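Local atomic coordinates of putative ubiquinone biosynthesis protein (Nostoc punctiforme, PDB entry 3MSQ), a protein that belongs to the Coq4 family and is therefore probably involved in the biosynthesis of coenzyme Q or a related quinone, its exact role being unestablished. Residues S67-P72 against I115-M120; L150-I155 against G196-Q201. All blocks are in the same frame, centred on the assembly; numbering follows the deposited sequence.

Contact 1: S67-P72 against I115-M120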
loop_
_atom_site.group_PDB
_atom_site.type_symbol
_atom_site.label_atom_id
_atom_site.label_comp_id
_atom_site.label_asym_id
_atom_site.label_seq_id
_atom_site.Cartn_x
_atom_site.Cartn_y
_atom_site.Cartn_z
ATOM N N SER A 67 -5.102 -24.527 28.531
ATOM C CA SER A 67 -5.081 -24.656 30.007
ATOM C C SER A 67 -3.691 -24.970 30.528
ATOM O O SER A 67 -3.283 -24.371 31.524
ATOM C CB SER A 67 -6.038 -25.748 30.480
ATOM O OG SER A 67 -7.331 -25.514 29.959
ATOM N N GLU A 68 -2.972 -25.904 29.855
ATOM C CA GLU A 68 -1.617 -26.321 30.219
ATOM C C GLU A 68 -0.530 -25.374 29.671
ATOM O O GLU A 68 0.608 -25.411 30.162
ATOM C CB GLU A 68 -1.315 -27.705 29.641
ATOM C CG GLU A 68 -2.224 -28.849 30.036
ATOM C CD GLU A 68 -1.821 -30.127 29.323
ATOM O OE1 GLU A 68 -0.609 -30.312 29.050
ATOM O OE2 GLU A 68 -2.727 -30.934 29.009
ATOM N N ARG A 69 -0.856 -24.585 28.612
ATOM C CA ARG A 69 0.073 -23.733 27.852
ATOM C C ARG A 69 1.189 -24.640 27.364
ATOM O O ARG A 69 2.378 -24.355 27.524
ATOM C CB ARG A 69 0.574 -22.515 28.635
ATOM C CG ARG A 69 -0.531 -21.545 29.022
ATOM C CD ARG A 69 -0.823 -20.569 27.914
ATOM N NE ARG A 69 -1.697 -19.461 28.307
ATOM C CZ ARG A 69 -1.268 -18.325 28.850
ATOM N NH1 ARG A 69 0.017 -18.161 29.138
ATOM N NH2 ARG A 69 -2.126 -17.355 29.136
ATOM N N TRP A 70 0.757 -25.798 26.830
ATOM C CA TRP A 70 1.564 -26.891 26.319
ATOM C C TRP A 70 2.415 -26.456 25.157
ATOM O O TRP A 70 1.903 -25.868 24.195
ATOM C CB TRP A 70 0.663 -28.078 25.893
ATOM C CG TRP A 70 1.442 -29.263 25.396
ATOM C CD1 TRP A 70 1.923 -30.294 26.145
ATOM C CD2 TRP A 70 1.926 -29.481 24.058
ATOM N NE1 TRP A 70 2.666 -31.151 25.356
ATOM C CE2 TRP A 70 2.691 -30.668 24.075
ATOM C CE3 TRP A 70 1.788 -28.785 22.841
ATOM C CZ2 TRP A 70 3.308 -31.173 22.934
ATOM C CZ3 TRP A 70 2.406 -29.286 21.712
ATOM C CH2 TRP A 70 3.155 -30.467 21.764
ATOM N N LEU A 71 3.702 -26.815 25.201
ATOM C CA LEU A 71 4.644 -26.571 24.105
ATOM C C LEU A 71 5.506 -27.820 23.986
ATOM O O LEU A 71 5.709 -28.483 24.994
ATOM C CB LEU A 71 5.481 -25.309 24.341
ATOM C CG LEU A 71 4.750 -23.969 24.198
ATOM C CD1 LEU A 71 5.591 -22.848 24.725
ATOM C CD2 LEU A 71 4.317 -23.710 22.760
ATOM N N PRO A 72 5.954 -28.224 22.784
ATOM C CA PRO A 72 6.700 -29.483 22.666
ATOM C C PRO A 72 8.072 -29.489 23.343
ATOM O O PRO A 72 8.778 -28.481 23.359
ATOM C CB PRO A 72 6.784 -29.702 21.156
ATOM C CG PRO A 72 6.691 -28.356 20.584
ATOM C CD PRO A 72 5.780 -27.585 21.466
ATOM N N ILE A 115 -3.059 -15.207 22.967
ATOM C CA ILE A 115 -2.569 -14.876 21.614
ATOM C C ILE A 115 -1.049 -15.194 21.469
ATOM O O ILE A 115 -0.655 -15.846 20.498
ATOM C CB ILE A 115 -2.949 -13.425 21.216
ATOM C CG1 ILE A 115 -4.455 -13.338 20.920
ATOM C CG2 ILE A 115 -2.097 -12.900 20.047
ATOM C CD1 ILE A 115 -5.048 -11.924 20.929
ATOM N N SER A 116 -0.215 -14.786 22.465
ATOM C CA SER A 116 1.213 -15.111 22.445
ATOM C C SER A 116 1.402 -16.625 22.614
ATOM O O SER A 116 2.319 -17.204 22.019
ATOM C CB SER A 116 1.998 -14.305 23.475
ATOM O OG SER A 116 1.379 -14.318 24.747
ATOM N N TYR A 117 0.480 -17.277 23.358
ATOM C CA TYR A 117 0.525 -18.725 23.469
ATOM C C TYR A 117 0.287 -19.420 22.086
ATOM O O TYR A 117 1.087 -20.248 21.669
ATOM C CB TYR A 117 -0.455 -19.266 24.525
ATOM C CG TYR A 117 -0.549 -20.773 24.433
ATOM C CD1 TYR A 117 0.585 -21.570 24.559
ATOM C CD2 TYR A 117 -1.747 -21.396 24.110
ATOM C CE1 TYR A 117 0.531 -22.945 24.359
ATOM C CE2 TYR A 117 -1.825 -22.781 23.970
ATOM C CZ TYR A 117 -0.680 -23.551 24.091
ATOM O OH TYR A 117 -0.723 -24.913 23.920
ATOM N N LEU A 118 -0.820 -19.110 21.414
ATOM C CA LEU A 118 -1.172 -19.705 20.124
ATOM C C LEU A 118 -0.094 -19.473 19.082
ATOM O O LEU A 118 0.150 -20.349 18.268
ATOM C CB LEU A 118 -2.521 -19.163 19.644
ATOM C CG LEU A 118 -3.059 -19.676 18.310
ATOM C CD1 LEU A 118 -3.248 -21.175 18.317
ATOM C CD2 LEU A 118 -4.345 -18.947 17.929
ATOM N N LYS A 119 0.577 -18.313 19.141
ATOM C CA LYS A 119 1.669 -17.954 18.243
ATOM C C LYS A 119 2.817 -18.936 18.451
ATOM O O LYS A 119 3.316 -19.495 17.476
ATOM C CB LYS A 119 2.113 -16.520 18.551
ATOM C CG LYS A 119 2.888 -15.836 17.444
ATOM C CD LYS A 119 2.693 -14.325 17.499
ATOM C CE LYS A 119 3.639 -13.687 18.427
ATOM N NZ LYS A 119 3.561 -12.226 18.323
HETATM N N MSE A 120 3.190 -19.186 19.732
HETATM C CA MSE A 120 4.264 -20.107 20.096
HETATM C C MSE A 120 3.894 -21.535 19.759
HETATM O O MSE A 120 4.687 -22.193 19.094
HETATM C CB MSE A 120 4.714 -19.934 21.550
HETATM C CG MSE A 120 5.440 -18.596 21.790
HETATM SE SE MSE A 120 6.931 -18.290 20.571
HETATM C CE MSE A 120 8.142 -19.600 21.497
#

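Contact 2: L150-I155 against G196-Q201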
loop_
_atom_site.group_PDB
_atom_site.type_symbol
_atom_site.label_atom_id
_atom_site.label_comp_id
_atom_site.label_asym_id
_atom_site.label_seq_id
_atom_site.Cartn_x
_atom_site.Cartn_y
_atom_site.Cartn_z
ATOM N N LEU A 150 -6.900 -23.872 7.622
ATOM C CA LEU A 150 -8.061 -22.960 7.583
ATOM C C LEU A 150 -9.380 -23.775 7.580
ATOM O O LEU A 150 -10.357 -23.353 8.207
ATOM C CB LEU A 150 -7.966 -22.002 6.363
ATOM C CG LEU A 150 -8.997 -20.863 6.225
ATOM C CD1 LEU A 150 -8.670 -19.717 7.133
ATOM C CD2 LEU A 150 -9.013 -20.318 4.831
ATOM N N ALA A 151 -9.386 -24.965 6.925
ATOM C CA ALA A 151 -10.561 -25.842 6.875
ATOM C C ALA A 151 -10.893 -26.421 8.246
ATOM O O ALA A 151 -12.065 -26.602 8.549
ATOM C CB ALA A 151 -10.345 -26.969 5.873
ATOM N N GLN A 152 -9.860 -26.686 9.071
ATOM C CA GLN A 152 -9.936 -27.277 10.408
ATOM C C GLN A 152 -10.155 -26.260 11.515
ATOM O O GLN A 152 -11.146 -26.339 12.234
ATOM C CB GLN A 152 -8.631 -28.017 10.706
ATOM C CG GLN A 152 -8.504 -29.380 10.064
ATOM C CD GLN A 152 -7.610 -30.276 10.869
ATOM O OE1 GLN A 152 -6.623 -29.842 11.483
ATOM N NE2 GLN A 152 -7.956 -31.540 10.901
ATOM N N THR A 153 -9.168 -25.356 11.704
ATOM C CA THR A 153 -9.098 -24.343 12.763
ATOM C C THR A 153 -8.596 -22.999 12.213
ATOM O O THR A 153 -7.381 -22.761 12.186
ATOM C CB THR A 153 -8.241 -24.864 13.930
ATOM O OG1 THR A 153 -7.030 -25.422 13.423
ATOM C CG2 THR A 153 -8.962 -25.922 14.763
ATOM N N PRO A 154 -9.505 -22.111 11.744
ATOM C CA PRO A 154 -9.039 -20.825 11.157
ATOM C C PRO A 154 -8.368 -19.837 12.108
ATOM O O PRO A 154 -8.936 -19.470 13.128
ATOM C CB PRO A 154 -10.291 -20.219 10.525
ATOM C CG PRO A 154 -11.418 -21.122 10.882
ATOM C CD PRO A 154 -10.970 -22.272 11.672
ATOM N N ILE A 155 -7.160 -19.387 11.753
ATOM C CA ILE A 155 -6.389 -18.368 12.492
ATOM C C ILE A 155 -5.983 -17.249 11.507
ATOM O O ILE A 155 -5.820 -17.553 10.332
ATOM C CB ILE A 155 -5.181 -18.944 13.291
ATOM C CG1 ILE A 155 -4.047 -19.513 12.366
ATOM C CG2 ILE A 155 -5.675 -19.940 14.346
ATOM C CD1 ILE A 155 -2.705 -19.776 12.987
ATOM N N GLY A 196 -9.919 -34.994 13.451
ATOM C CA GLY A 196 -8.793 -34.830 14.354
ATOM C C GLY A 196 -8.000 -33.602 13.993
ATOM O O GLY A 196 -7.322 -33.573 12.954
ATOM N N LYS A 197 -8.120 -32.563 14.826
ATOM C CA LYS A 197 -7.460 -31.278 14.607
ATOM C C LYS A 197 -5.953 -31.386 14.804
ATOM O O LYS A 197 -5.512 -31.993 15.775
ATOM C CB LYS A 197 -8.057 -30.195 15.541
ATOM C CG LYS A 197 -9.597 -30.112 15.570
ATOM C CD LYS A 197 -10.167 -29.425 14.352
ATOM C CE LYS A 197 -11.652 -29.627 14.229
ATOM N NZ LYS A 197 -12.164 -29.089 12.939
ATOM N N LEU A 198 -5.172 -30.800 13.884
ATOM C CA LEU A 198 -3.707 -30.770 13.951
ATOM C C LEU A 198 -3.264 -30.058 15.227
ATOM O O LEU A 198 -2.501 -30.627 16.002
ATOM C CB LEU A 198 -3.115 -30.006 12.741
ATOM C CG LEU A 198 -3.193 -30.649 11.355
ATOM C CD1 LEU A 198 -2.680 -29.663 10.304
ATOM C CD2 LEU A 198 -2.434 -31.994 11.304
ATOM N N ILE A 199 -3.776 -28.819 15.437
ATOM C CA ILE A 199 -3.494 -27.925 16.566
ATOM C C ILE A 199 -3.729 -28.562 17.960
ATOM O O ILE A 199 -3.031 -28.185 18.909
ATOM C CB ILE A 199 -4.208 -26.541 16.371
ATOM C CG1 ILE A 199 -3.589 -25.410 17.200
ATOM C CG2 ILE A 199 -5.722 -26.594 16.549
ATOM C CD1 ILE A 199 -2.397 -24.714 16.554
ATOM N N ALA A 200 -4.666 -29.557 18.060
ATOM C CA ALA A 200 -5.031 -30.274 19.301
ATOM C C ALA A 200 -4.053 -31.365 19.751
ATOM O O ALA A 200 -4.167 -31.841 20.882
ATOM C CB ALA A 200 -6.434 -30.859 19.173
ATOM N N GLN A 201 -3.100 -31.755 18.878
ATOM C CA GLN A 201 -2.133 -32.835 19.124
ATOM C C GLN A 201 -0.903 -32.450 19.920
ATOM O O GLN A 201 -0.279 -31.416 19.636
ATOM C CB GLN A 201 -1.687 -33.519 17.816
ATOM C CG GLN A 201 -2.810 -33.977 16.888
ATOM C CD GLN A 201 -3.903 -34.717 17.606
ATOM O OE1 GLN A 201 -3.687 -35.767 18.211
ATOM N NE2 GLN A 201 -5.115 -34.202 17.520
#

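Contact 1: S67-P72 against I115-M120
The phenol oxygen of Tyr117 is held by one hydrogen bond across this contact: OH donates to the backbone O of Trp70 at 2.8 Å, and the hydroxyl oxygen lies in the plane of that carbonyl, on a lone pair. The acceptor lies at the edge of the ring. Tyr117 reaches it because CG stands anti to the backbone N (chi1 170°), which carries the ring out from helix 114-133 to the loop after helix 60-68. Arg69, the first residue to leave that helix, has positive phi, and its CA sits over one face of the ring, 4.0 Å from the centroid, in a CH-pi contact. Its side chain bends at chi2 (-85°), laying CD 3.5 Å from Tyr117 CG; the guanidinium plane is turned only 16° from that of the ring, but the group lies near Tyr117 CB and does not stack on the ring. Farther along, Leu71 CD2 touches CE1 of Tyr117 and packs 4.0 Å from CB of Met120, a selenomethionine. Leu65 and Phe66 of helix 60-68 also pack on Tyr117, Phe66 edge-to-face. Tyr117 thus carries most of the join between this loop and helix 114-133, pairing one directional bond to the main chain with apolar and CH-pi packing.

Contact 2: L150-I155 against G196-Q201
Gly196 opens the contact with its backbone O, which accepts a hydrogen bond from Gln152 NE2 at 3.0 Å; the donor stands well above the carbonyl plane, though the acceptor lies in the Gln152 amide plane. The same NE2 also donates to Thr194 O. Lys197 folds back at chi2 (-77°), so that CD passes 3.7 Å from Thr153 CG2 and NZ donates to the backbone O of Gln152 at 3.0 Å, at the end of helix 139-152. Leu198 offers its backbone N to Gln152 OE1 in a nearly straight bond (3.0 Å, 169° at the hydrogen); the N lies in the plane of the Gln152 side-chain carbonyl, on a lone pair of OE1, and Leu198 CG is 3.5 Å from that oxygen. Ile199 places CG2 against OG1 and CG2 of Thr153. The turn from Leu198 to Gln201 is type I, and Gln201 NE2 bonds back to Lys197 O. An alanine at Gln152 would remove the amide, and the loop would probably be held less firmly at Gly196 and Leu198. The buried carboxamide bridges the loop's main chain as both donor and acceptor, and the lysine ammonium on the helix-end carbonyl is likely to be favoured by the negative end of the helix dipole.

Overall arrangement
Contact 1 closes before contact 2 opens along the chain, and their centres are about 14 Å apart in this all-helical fold. Leu118, whose side chain leaves helix 114-133 away from 67-72, reaches contact 2: its CD2 packs on Ile155 CG2 at 3.9 Å and its CD1 on Ile199 CD1 at 4.0 Å, so it meets both segments there. A second junction runs from Trp70 CZ3 to Gln201 O. Helix 47-56 lies against both contacts, Leu56 packing on Leu118, Thr153, Ile155 and Ile199. The centre of contact 2 is about 9 Å from the centre of the chain, that of contact 1 about 14 Å. Contact 2 also borders the subunit interface, where Phe177 of a second subunit packs on Leu150 and Pro154.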